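Local atomic coordinates of xylooligosaccharide oxidase (PDB entry 5L6G), a protein that oxidises the C1 hydroxyl of xylooligosaccharides and some related sugars to lactones, using a bicovalently bound FAD and reducing oxygen to hydrogen peroxide. Residues A[72-77]-A[193-198]; A[203-208]-A[470-475]; A[463-468]-A[488-493]; A[482-487]-A[492-497]. All blocks are in the same frame, centred on the assembly; numbering follows the deposited sequence.

Contact 1: A[72-77]-A[193-198]; sequences HIQAAV and GSLVTA
The side-chain amide of Gln74 is the flat group here: Leu195 lies over one of its faces, and Gly193 O stands at its edge, close to the amide plane. The contact belongs to the PCMH-type FAD-binding domain, where helix 70-83 packs beside the turn of the beta hairpin formed by strands 183-189 and 195-199. CG, CD1 and CD2 of Leu195 all sit on the same side of the amide, and the two side chains cross at about a right angle. CD2 presses nearest, with Leu195 CD2 3.3 Å from Gln74 CD. The other methyl leans toward the carbonyl end, placing Leu195 CD1 3.5 Å from Gln74 OE1. Gln74 reaches this place because CG lies anti to the carbonyl carbon (chi1 -70°) and the chain runs on extended, which carries the amide off the helix and over to the hairpin. Leu195 and Gln74 both also pack on Val189 of strand 183-189. Val77, one turn further along the helix, touches the turn more lightly, with Val77 CG1 4.1 Å from Gly193 N; Val77 also packs on Ile219 of strand 219-229. Gly193 has positive phi (82°), where a side chain would jam against the carbonyl oxygen of glycosylated Asn192. Beside it, Ser194 touches a sugar of the attached glycan. Gln74 NE2 donates to Gly193 O at 3.0 Å, a nearly straight bond that meets the oxygen almost along the C=O axis.

Contact 2: A[203-208]-A[470-475]; sequences NPDLFW and LDRLRR
A guanidinium-indole stack joins helix 204-213 of the FAD-binding domain to helix 470-480 of the berberine-like C-terminal region: Arg472 lies flat on Trp208, their planes 15° apart. The cation sits over the pyrrole part of the indole, with Arg472 CZ 3.8 Å from the centroid of the five-membered ring. Further back, Arg472 CD makes a CH-pi contact 3.7 Å above the centroid of the six-membered ring, which the fully extended arginine chain allows. Arg472 NH1 and Trp208 NE1 are both donors, so they stack without bonding. At the guanidinium edge, Arg472 NH2 donates to Asp205 OD1 at 2.9 Å, a salt bridge made on the anti side of a carboxylate turned 86° from the guanidinium plane. Trp208, its CG anti to the backbone N (chi1 -179°), extends toward the partner helix, and Trp208 CZ3 also meets Leu473 CD2 at 3.6 Å. Without the indole, as with an alanine here, the guanidinium is likely to lose its flat support and turn more freely about its bond to Asp205. Around the pair, Ile476 touches both Asp205 and Trp208, Leu473 continues onto Tyr466 of helix 458-466, and Leu206 packs back on strand 195-199.

Contact 3: A[463-468]-A[488-493]; sequences EVYYRQ and YPQAVE
Tyr465 and Gln490 form the tight half of this buried contact between the end of helix 458-466 and the type I beta turn Tyr488-Ala491, both in the berberine-like region of the fold. Tyr465 OH donates to Gln490 OE1 at 2.7 Å. The oxygen comes in at the edge of the phenol ring, and the hydroxyl approaches it from 29° off the carbonyl plane. Both groups have further partners: Asp453 N donates to Tyr465 OH, while Gln490 NE2 donates to Asp453 O and Leu456 O. The amide is thus gripped at both ends and its flip state fixed. Tyr466, next along the helix, packs more loosely. Its ring is covered on one face by Tyr465 CB, but its direct packing across the contact is on one methyl of the residue just after the turn, with Val492 CG2 3.8 Å from Tyr466 CE2. The Tyr488 side chain comes within about 4 Å of the FAD, so the contact borders the flavin pocket. Tyr466 OH and Tyr488 OH lie 4.3 Å apart, bridged by a water, and Ser215 OG is also hydrogen-bonded to Tyr488 OH. This water lies near the plane of the Tyr466 ring, 2.7 Å from Tyr466 OH and 2.8 Å from Tyr488 OH, and donates to Gln490 O.

Contact 4: A[482-487]-A[492-497]; sequences PTELFY and VEPAEV
The carboxylate of Glu484 lies with one face against the edge of the Pro494 ring, the two side chains meeting at a slant. Pro494 CD stands almost straight above the carboxylate carbon, with Pro494 CD 3.3 Å from Glu484 CD. Both oxygens flank that methylene about equally, Glu484 OE2 being 3.5 Å from Pro494 CD. Pro494 CG rests on the aliphatic part of the glutamate, 3.5 Å from Glu484 CG. With CG anti to the carbonyl carbon (chi1 -56°) and the chain extended beyond it, Glu484 carries its carboxylate out to the CD-CG side of the Pro494 ring. No hydrogen bond crosses between the segments; the packing is van der Waals, perhaps aided by the slight polarity of a methylene bonded to the ring nitrogen. Pro482 adds a looser touch through its carbonyl, Pro482 O lying 4.0 Å from Pro494 CG. The charge of Glu484 is answered by Arg458, whose NH2 forms a salt bridge to OE1 and also a weak hydrogen bond to Val492 O. Shortening Glu484 to an alanine is likely to leave Arg458 without this carboxylate and the Pro494 ring without its cover on that side. The contact packs the type I beta turn Glu484-Tyr487, in the loop after helix 470-480, against a C-terminal tail with near polyproline II backbone angles, away from the substrate and flavin sites.

Contacts 2, 3 and 4 gather round Arg474, whose NE lies 2.9 Å from Glu493 O and whose carbonyl O is 2.8 Å from Ala495 N, fastening the C-terminal tail to helix 470-480. Contacts 3 and 4 share Val492 and Glu493. Contact 1 runs into contact 2 where Thr197 O and Asn203 ND2 stand 2.9 Å apart, and packs against contact 4 through Val77 CG1 and Leu485 CD2 at 3.6 Å. Contact 3 lies nearest the active site: the side chain of Tyr488 is about 4 Å from FAD, and that of Gln490 about 8 Å from a bound xylose. The side chains of Val77, Val492 and Leu473 are about 9, 11 and 12 Å from FAD.

Contact 1: A[72-77]-A[193-198]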
# COMPACT_ATOMS: atom_id res chain seq x y z
N HIS A 72 -11.02 24.01 2.53
CA HIS A 72 -9.71 24.34 2.00
C HIS A 72 -9.35 23.41 0.86
O HIS A 72 -8.79 23.85 -0.14
CB HIS A 72 -8.64 24.26 3.08
CG HIS A 72 -8.75 25.34 4.11
ND1 HIS A 72 -8.23 25.21 5.37
CD2 HIS A 72 -9.36 26.54 4.07
CE1 HIS A 72 -8.49 26.30 6.07
NE2 HIS A 72 -9.18 27.12 5.30
N ILE A 73 -9.70 22.12 1.00
CA ILE A 73 -9.44 21.15 -0.07
C ILE A 73 -10.21 21.54 -1.33
O ILE A 73 -9.65 21.55 -2.44
CB ILE A 73 -9.77 19.70 0.32
CG1 ILE A 73 -8.90 19.27 1.51
CG2 ILE A 73 -9.53 18.77 -0.86
CD1 ILE A 73 -9.31 17.95 2.15
N GLN A 74 -11.48 21.89 -1.17
CA GLN A 74 -12.29 22.27 -2.32
C GLN A 74 -11.71 23.47 -3.01
O GLN A 74 -11.64 23.50 -4.24
CB GLN A 74 -13.69 22.64 -1.90
CG GLN A 74 -14.50 21.49 -1.43
CD GLN A 74 -15.82 21.97 -0.90
OE1 GLN A 74 -15.96 22.19 0.31
NE2 GLN A 74 -16.78 22.19 -1.81
N ALA A 75 -11.34 24.46 -2.20
CA ALA A 75 -10.83 25.71 -2.72
C ALA A 75 -9.52 25.51 -3.46
O ALA A 75 -9.29 26.13 -4.50
CB ALA A 75 -10.66 26.73 -1.60
N ALA A 76 -8.64 24.67 -2.90
CA ALA A 76 -7.37 24.34 -3.53
C ALA A 76 -7.60 23.67 -4.87
O ALA A 76 -7.00 24.04 -5.88
CB ALA A 76 -6.52 23.45 -2.64
N VAL A 77 -8.48 22.68 -4.89
CA VAL A 77 -8.80 21.98 -6.13
C VAL A 77 -9.30 22.95 -7.20
O VAL A 77 -8.84 22.92 -8.36
CB VAL A 77 -9.83 20.88 -5.89
CG1 VAL A 77 -10.42 20.39 -7.21
CG2 VAL A 77 -9.18 19.73 -5.13
N GLY A 193 -14.51 20.78 -7.73
CA GLY A 193 -14.84 21.31 -6.42
C GLY A 193 -16.10 20.77 -5.77
O GLY A 193 -16.35 21.07 -4.60
N SER A 194 -16.90 19.99 -6.49
CA SER A 194 -18.09 19.36 -5.90
C SER A 194 -17.73 18.39 -4.78
O SER A 194 -16.68 17.73 -4.83
CB SER A 194 -18.92 18.60 -6.94
OG SER A 194 -19.59 19.48 -7.82
N LEU A 195 -18.62 18.30 -3.79
CA LEU A 195 -18.50 17.33 -2.72
C LEU A 195 -19.45 16.19 -2.95
O LEU A 195 -20.60 16.39 -3.36
CB LEU A 195 -18.87 17.94 -1.39
CG LEU A 195 -18.07 19.17 -1.04
CD1 LEU A 195 -18.57 19.80 0.24
CD2 LEU A 195 -16.60 18.78 -0.96
N VAL A 196 -18.99 14.99 -2.65
CA VAL A 196 -19.87 13.83 -2.75
C VAL A 196 -19.47 12.92 -1.63
O VAL A 196 -18.34 12.97 -1.18
CB VAL A 196 -19.75 13.08 -4.09
CG1 VAL A 196 -20.37 13.87 -5.24
CG2 VAL A 196 -18.32 12.73 -4.39
N THR A 197 -20.42 12.13 -1.16
CA THR A 197 -20.13 11.06 -0.25
C THR A 197 -20.34 9.79 -1.05
O THR A 197 -21.36 9.63 -1.74
CB THR A 197 -21.05 11.08 0.98
OG1 THR A 197 -20.79 12.27 1.74
CG2 THR A 197 -20.84 9.84 1.86
N ALA A 198 -19.37 8.89 -0.94
CA ALA A 198 -19.40 7.61 -1.64
C ALA A 198 -19.53 6.49 -0.63
O ALA A 198 -18.87 6.49 0.41
CB ALA A 198 -18.16 7.44 -2.49

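Contact 2: A[203-208]-A[470-475]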
# COMPACT_ATOMS: atom_id res chain seq x y z
N ASN A 203 -23.38 7.03 -4.74
CA ASN A 203 -22.32 7.12 -5.75
C ASN A 203 -21.56 5.81 -5.82
O ASN A 203 -20.35 5.80 -5.65
CB ASN A 203 -21.40 8.29 -5.43
CG ASN A 203 -22.10 9.62 -5.56
OD1 ASN A 203 -22.47 10.03 -6.66
ND2 ASN A 203 -22.31 10.31 -4.43
N PRO A 204 -22.29 4.69 -6.03
CA PRO A 204 -21.66 3.38 -5.95
C PRO A 204 -20.55 3.16 -6.97
O PRO A 204 -19.60 2.42 -6.67
CB PRO A 204 -22.82 2.40 -6.19
CG PRO A 204 -23.87 3.20 -6.89
CD PRO A 204 -23.74 4.58 -6.32
N ASP A 205 -20.64 3.79 -8.15
CA ASP A 205 -19.52 3.71 -9.11
C ASP A 205 -18.24 4.32 -8.54
O ASP A 205 -17.16 3.77 -8.70
CB ASP A 205 -19.84 4.41 -10.42
CG ASP A 205 -20.85 3.66 -11.26
OD1 ASP A 205 -21.01 2.43 -11.10
OD2 ASP A 205 -21.51 4.34 -12.08
N LEU A 206 -18.38 5.48 -7.91
CA LEU A 206 -17.24 6.17 -7.30
C LEU A 206 -16.71 5.35 -6.13
O LEU A 206 -15.51 5.21 -5.96
CB LEU A 206 -17.65 7.57 -6.84
CG LEU A 206 -16.63 8.32 -5.97
CD1 LEU A 206 -15.29 8.42 -6.68
CD2 LEU A 206 -17.15 9.71 -5.63
N PHE A 207 -17.62 4.80 -5.33
CA PHE A 207 -17.21 3.97 -4.21
C PHE A 207 -16.40 2.78 -4.72
O PHE A 207 -15.34 2.46 -4.19
CB PHE A 207 -18.43 3.49 -3.44
CG PHE A 207 -18.10 2.99 -2.07
CD1 PHE A 207 -17.35 3.77 -1.20
CD2 PHE A 207 -18.52 1.75 -1.65
CE1 PHE A 207 -17.04 3.32 0.07
CE2 PHE A 207 -18.22 1.30 -0.37
CZ PHE A 207 -17.48 2.09 0.49
N TRP A 208 -16.88 2.16 -5.79
CA TRP A 208 -16.15 1.09 -6.46
C TRP A 208 -14.78 1.59 -6.94
O TRP A 208 -13.76 0.99 -6.61
CB TRP A 208 -16.99 0.53 -7.63
CG TRP A 208 -16.33 -0.59 -8.38
CD1 TRP A 208 -16.43 -1.92 -8.13
CD2 TRP A 208 -15.46 -0.47 -9.52
NE1 TRP A 208 -15.69 -2.64 -9.03
CE2 TRP A 208 -15.08 -1.77 -9.89
CE3 TRP A 208 -14.97 0.61 -10.25
CZ2 TRP A 208 -14.24 -2.01 -10.97
CZ3 TRP A 208 -14.15 0.37 -11.32
CH2 TRP A 208 -13.78 -0.93 -11.67
N LEU A 470 -9.58 -2.22 -15.35
CA LEU A 470 -9.13 -1.00 -16.01
C LEU A 470 -10.23 -0.35 -16.83
O LEU A 470 -10.43 0.86 -16.76
CB LEU A 470 -7.92 -1.26 -16.90
CG LEU A 470 -7.35 -0.02 -17.60
CD1 LEU A 470 -7.01 1.07 -16.59
CD2 LEU A 470 -6.14 -0.42 -18.44
N ASP A 471 -10.94 -1.14 -17.64
CA ASP A 471 -11.88 -0.52 -18.59
C ASP A 471 -12.97 0.28 -17.87
O ASP A 471 -13.26 1.42 -18.23
CB ASP A 471 -12.45 -1.55 -19.56
CG ASP A 471 -11.45 -1.93 -20.67
OD1 ASP A 471 -10.41 -1.24 -20.81
OD2 ASP A 471 -11.70 -2.92 -21.40
N ARG A 472 -13.55 -0.29 -16.82
CA ARG A 472 -14.56 0.43 -16.05
C ARG A 472 -13.95 1.63 -15.33
O ARG A 472 -14.55 2.72 -15.31
CB ARG A 472 -15.24 -0.50 -15.06
CG ARG A 472 -16.31 0.21 -14.26
CD ARG A 472 -17.03 -0.77 -13.38
NE ARG A 472 -17.99 -0.09 -12.51
CZ ARG A 472 -18.56 -0.67 -11.45
NH1 ARG A 472 -18.26 -1.93 -11.14
NH2 ARG A 472 -19.41 0.01 -10.71
N LEU A 473 -12.76 1.46 -14.78
CA LEU A 473 -12.03 2.60 -14.19
C LEU A 473 -11.86 3.75 -15.17
O LEU A 473 -12.00 4.90 -14.78
CB LEU A 473 -10.65 2.19 -13.67
CG LEU A 473 -10.63 1.43 -12.33
CD1 LEU A 473 -9.25 0.91 -12.06
CD2 LEU A 473 -11.10 2.31 -11.19
N ARG A 474 -11.52 3.44 -16.42
CA ARG A 474 -11.35 4.49 -17.44
C ARG A 474 -12.67 5.20 -17.74
O ARG A 474 -12.71 6.41 -17.97
CB ARG A 474 -10.76 3.92 -18.72
CG ARG A 474 -9.32 3.47 -18.55
CD ARG A 474 -8.65 3.17 -19.88
NE ARG A 474 -8.53 4.39 -20.69
CZ ARG A 474 -8.18 4.42 -21.97
NH1 ARG A 474 -7.90 3.29 -22.61
NH2 ARG A 474 -8.10 5.58 -22.61
N ARG A 475 -13.76 4.44 -17.71
CA ARG A 475 -15.08 5.03 -17.94
C ARG A 475 -15.46 5.98 -16.82
O ARG A 475 -15.92 7.08 -17.08
CB ARG A 475 -16.14 3.96 -18.15
CG ARG A 475 -15.96 3.21 -19.46
CD ARG A 475 -17.18 2.40 -19.85
NE ARG A 475 -17.47 1.34 -18.87
CZ ARG A 475 -16.91 0.13 -18.86
NH1 ARG A 475 -16.01 -0.22 -19.77
NH2 ARG A 475 -17.28 -0.74 -17.92

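Contact 3: A[463-468]-A[488-493]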
# COMPACT_ATOMS: atom_id res chain seq x y z
N GLU A 463 -2.51 -1.16 -16.88
CA GLU A 463 -2.87 -2.54 -17.20
C GLU A 463 -2.50 -3.49 -16.08
O GLU A 463 -3.33 -4.28 -15.64
CB GLU A 463 -2.27 -2.98 -18.53
CG GLU A 463 -2.95 -2.25 -19.69
CD GLU A 463 -2.56 -2.72 -21.07
OE1 GLU A 463 -1.63 -3.56 -21.21
OE2 GLU A 463 -3.19 -2.23 -22.05
N VAL A 464 -1.27 -3.37 -15.60
CA VAL A 464 -0.78 -4.29 -14.58
C VAL A 464 -1.32 -4.00 -13.19
O VAL A 464 -1.48 -4.93 -12.38
CB VAL A 464 0.77 -4.39 -14.55
CG1 VAL A 464 1.30 -4.89 -15.89
CG2 VAL A 464 1.42 -3.07 -14.13
N TYR A 465 -1.58 -2.73 -12.89
CA TYR A 465 -2.12 -2.36 -11.59
C TYR A 465 -3.59 -2.72 -11.41
O TYR A 465 -3.99 -3.08 -10.32
CB TYR A 465 -2.00 -0.85 -11.34
CG TYR A 465 -0.61 -0.30 -11.10
CD1 TYR A 465 0.41 -1.05 -10.50
CD2 TYR A 465 -0.33 1.02 -11.44
CE1 TYR A 465 1.68 -0.50 -10.29
CE2 TYR A 465 0.92 1.57 -11.22
CZ TYR A 465 1.92 0.82 -10.65
OH TYR A 465 3.15 1.40 -10.45
N TYR A 466 -4.37 -2.62 -12.49
CA TYR A 466 -5.82 -2.75 -12.42
C TYR A 466 -6.44 -3.87 -13.26
O TYR A 466 -7.62 -4.22 -13.04
CB TYR A 466 -6.45 -1.42 -12.77
CG TYR A 466 -5.91 -0.28 -11.95
CD1 TYR A 466 -6.09 -0.26 -10.58
CD2 TYR A 466 -5.19 0.75 -12.54
CE1 TYR A 466 -5.60 0.79 -9.81
CE2 TYR A 466 -4.70 1.80 -11.79
CZ TYR A 466 -4.89 1.81 -10.43
OH TYR A 466 -4.39 2.86 -9.69
N ARG A 467 -5.65 -4.43 -14.18
CA ARG A 467 -6.02 -5.60 -14.97
C ARG A 467 -7.48 -5.54 -15.46
O ARG A 467 -7.83 -4.64 -16.21
CB ARG A 467 -5.70 -6.89 -14.18
CG ARG A 467 -4.21 -7.20 -14.05
CD ARG A 467 -3.62 -7.52 -15.43
NE ARG A 467 -2.27 -8.08 -15.38
CZ ARG A 467 -1.36 -7.95 -16.35
NH1 ARG A 467 -1.62 -7.23 -17.45
NH2 ARG A 467 -0.16 -8.52 -16.23
N GLN A 468 -8.31 -6.48 -15.03
CA GLN A 468 -9.64 -6.62 -15.60
C GLN A 468 -10.57 -5.45 -15.23
O GLN A 468 -11.62 -5.30 -15.83
CB GLN A 468 -10.28 -7.94 -15.13
CG GLN A 468 -10.77 -7.91 -13.68
CD GLN A 468 -9.67 -8.18 -12.65
OE1 GLN A 468 -8.50 -8.29 -12.99
NE2 GLN A 468 -10.07 -8.32 -11.39
N TYR A 488 -1.18 12.09 -12.70
CA TYR A 488 0.19 11.77 -12.40
C TYR A 488 0.61 10.74 -13.45
O TYR A 488 -0.25 10.25 -14.17
CB TYR A 488 0.40 11.28 -10.98
CG TYR A 488 -0.39 10.07 -10.55
CD1 TYR A 488 -1.69 10.18 -10.09
CD2 TYR A 488 0.20 8.83 -10.54
CE1 TYR A 488 -2.40 9.07 -9.64
CE2 TYR A 488 -0.50 7.71 -10.11
CZ TYR A 488 -1.81 7.84 -9.66
OH TYR A 488 -2.46 6.71 -9.20
N PRO A 489 1.91 10.46 -13.58
CA PRO A 489 2.37 9.70 -14.76
C PRO A 489 1.85 8.27 -14.90
O PRO A 489 1.93 7.70 -15.98
CB PRO A 489 3.89 9.74 -14.61
CG PRO A 489 4.12 11.06 -13.94
CD PRO A 489 3.04 11.11 -12.90
N GLN A 490 1.31 7.70 -13.82
CA GLN A 490 0.63 6.42 -13.91
C GLN A 490 -0.85 6.48 -13.57
O GLN A 490 -1.45 5.48 -13.18
CB GLN A 490 1.35 5.38 -13.06
CG GLN A 490 2.77 5.14 -13.54
CD GLN A 490 3.51 4.09 -12.74
OE1 GLN A 490 3.16 3.81 -11.60
NE2 GLN A 490 4.54 3.52 -13.33
N ALA A 491 -1.46 7.65 -13.77
CA ALA A 491 -2.89 7.81 -13.58
C ALA A 491 -3.67 7.07 -14.66
O ALA A 491 -3.25 6.96 -15.83
CB ALA A 491 -3.31 9.26 -13.54
N VAL A 492 -4.85 6.60 -14.25
CA VAL A 492 -5.82 6.06 -15.17
C VAL A 492 -6.17 7.11 -16.22
O VAL A 492 -6.45 8.25 -15.88
CB VAL A 492 -7.09 5.64 -14.43
CG1 VAL A 492 -8.18 5.27 -15.41
CG2 VAL A 492 -6.77 4.45 -13.50
N GLU A 493 -6.18 6.70 -17.48
CA GLU A 493 -6.59 7.58 -18.58
C GLU A 493 -8.11 7.59 -18.75
O GLU A 493 -8.73 6.54 -18.79
CB GLU A 493 -6.03 7.07 -19.89
CG GLU A 493 -4.54 7.19 -20.04
CD GLU A 493 -4.07 6.62 -21.36
OE1 GLU A 493 -4.36 7.24 -22.41
OE2 GLU A 493 -3.43 5.55 -21.34
O HOH W 1 -3.25 4.84 -11.09

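Contact 4: A[482-487]-A[492-497]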
# COMPACT_ATOMS: atom_id res chain seq x y z
N PRO A 482 -12.62 14.28 -16.33
CA PRO A 482 -12.29 14.27 -17.76
C PRO A 482 -11.09 15.12 -18.16
O PRO A 482 -10.44 14.82 -19.16
CB PRO A 482 -13.55 14.85 -18.41
CG PRO A 482 -14.18 15.67 -17.35
CD PRO A 482 -13.94 14.88 -16.08
N THR A 483 -10.82 16.19 -17.41
CA THR A 483 -9.66 17.04 -17.73
C THR A 483 -8.37 16.51 -17.07
O THR A 483 -7.30 17.06 -17.28
CB THR A 483 -9.87 18.51 -17.32
OG1 THR A 483 -9.78 18.64 -15.90
CG2 THR A 483 -11.21 19.04 -17.79
N GLU A 484 -8.47 15.43 -16.29
CA GLU A 484 -7.32 14.85 -15.62
C GLU A 484 -6.62 15.86 -14.74
O GLU A 484 -5.38 16.00 -14.75
CB GLU A 484 -6.33 14.24 -16.61
CG GLU A 484 -6.94 13.20 -17.52
CD GLU A 484 -5.89 12.48 -18.32
OE1 GLU A 484 -5.11 11.73 -17.72
OE2 GLU A 484 -5.84 12.68 -19.54
N LEU A 485 -7.41 16.58 -13.96
CA LEU A 485 -6.84 17.48 -12.97
C LEU A 485 -5.90 16.74 -12.02
O LEU A 485 -4.87 17.29 -11.62
CB LEU A 485 -7.95 18.16 -12.16
CG LEU A 485 -7.42 19.18 -11.16
CD1 LEU A 485 -6.87 20.38 -11.90
CD2 LEU A 485 -8.51 19.64 -10.20
N PHE A 486 -6.27 15.52 -11.66
CA PHE A 486 -5.48 14.73 -10.70
C PHE A 486 -4.42 13.86 -11.36
O PHE A 486 -4.03 12.84 -10.81
CB PHE A 486 -6.43 13.89 -9.85
CG PHE A 486 -7.43 14.71 -9.09
CD1 PHE A 486 -7.01 15.67 -8.17
CD2 PHE A 486 -8.79 14.54 -9.29
CE1 PHE A 486 -7.92 16.44 -7.46
CE2 PHE A 486 -9.70 15.31 -8.59
CZ PHE A 486 -9.27 16.25 -7.67
N TYR A 487 -3.91 14.31 -12.49
CA TYR A 487 -2.95 13.58 -13.29
C TYR A 487 -1.69 13.29 -12.51
O TYR A 487 -1.21 14.12 -11.75
CB TYR A 487 -2.59 14.39 -14.55
CG TYR A 487 -1.44 13.78 -15.30
CD1 TYR A 487 -1.65 12.73 -16.17
CD2 TYR A 487 -0.12 14.19 -15.06
CE1 TYR A 487 -0.60 12.14 -16.84
CE2 TYR A 487 0.93 13.61 -15.73
CZ TYR A 487 0.69 12.56 -16.61
OH TYR A 487 1.72 11.94 -17.28
N VAL A 492 -4.85 6.60 -14.25
CA VAL A 492 -5.82 6.06 -15.17
C VAL A 492 -6.17 7.11 -16.22
O VAL A 492 -6.45 8.25 -15.88
CB VAL A 492 -7.09 5.64 -14.43
CG1 VAL A 492 -8.18 5.27 -15.41
CG2 VAL A 492 -6.77 4.45 -13.50
N GLU A 493 -6.18 6.70 -17.48
CA GLU A 493 -6.59 7.58 -18.58
C GLU A 493 -8.11 7.59 -18.75
O GLU A 493 -8.73 6.54 -18.79
CB GLU A 493 -6.03 7.07 -19.89
CG GLU A 493 -4.54 7.19 -20.04
CD GLU A 493 -4.07 6.62 -21.36
OE1 GLU A 493 -4.36 7.24 -22.41
OE2 GLU A 493 -3.43 5.55 -21.34
N PRO A 494 -8.70 8.78 -18.95
CA PRO A 494 -10.13 8.76 -19.23
C PRO A 494 -10.42 7.91 -20.46
O PRO A 494 -9.61 7.86 -21.39
CB PRO A 494 -10.47 10.24 -19.51
CG PRO A 494 -9.34 11.03 -18.97
CD PRO A 494 -8.13 10.14 -18.93
N ALA A 495 -11.54 7.20 -20.44
CA ALA A 495 -12.01 6.51 -21.62
C ALA A 495 -12.29 7.57 -22.68
O ALA A 495 -12.68 8.69 -22.36
CB ALA A 495 -13.27 5.70 -21.32
N GLU A 496 -12.03 7.22 -23.93
CA GLU A 496 -12.38 8.09 -25.05
C GLU A 496 -13.87 7.98 -25.30
O GLU A 496 -14.43 6.89 -25.22
CB GLU A 496 -11.63 7.68 -26.31
CG GLU A 496 -10.11 7.76 -26.22
CD GLU A 496 -9.44 7.48 -27.55
OE1 GLU A 496 -10.15 7.31 -28.57
OE2 GLU A 496 -8.19 7.45 -27.59
N VAL A 497 -14.52 9.10 -25.58
CA VAL A 497 -15.92 9.10 -25.98
C VAL A 497 -16.09 9.97 -27.23
O VAL A 497 -15.17 10.08 -28.05
CB VAL A 497 -16.86 9.58 -24.85
CG1 VAL A 497 -16.96 8.52 -23.76
CG2 VAL A 497 -16.39 10.91 -24.27
OXT VAL A 497 -17.13 10.57 -27.46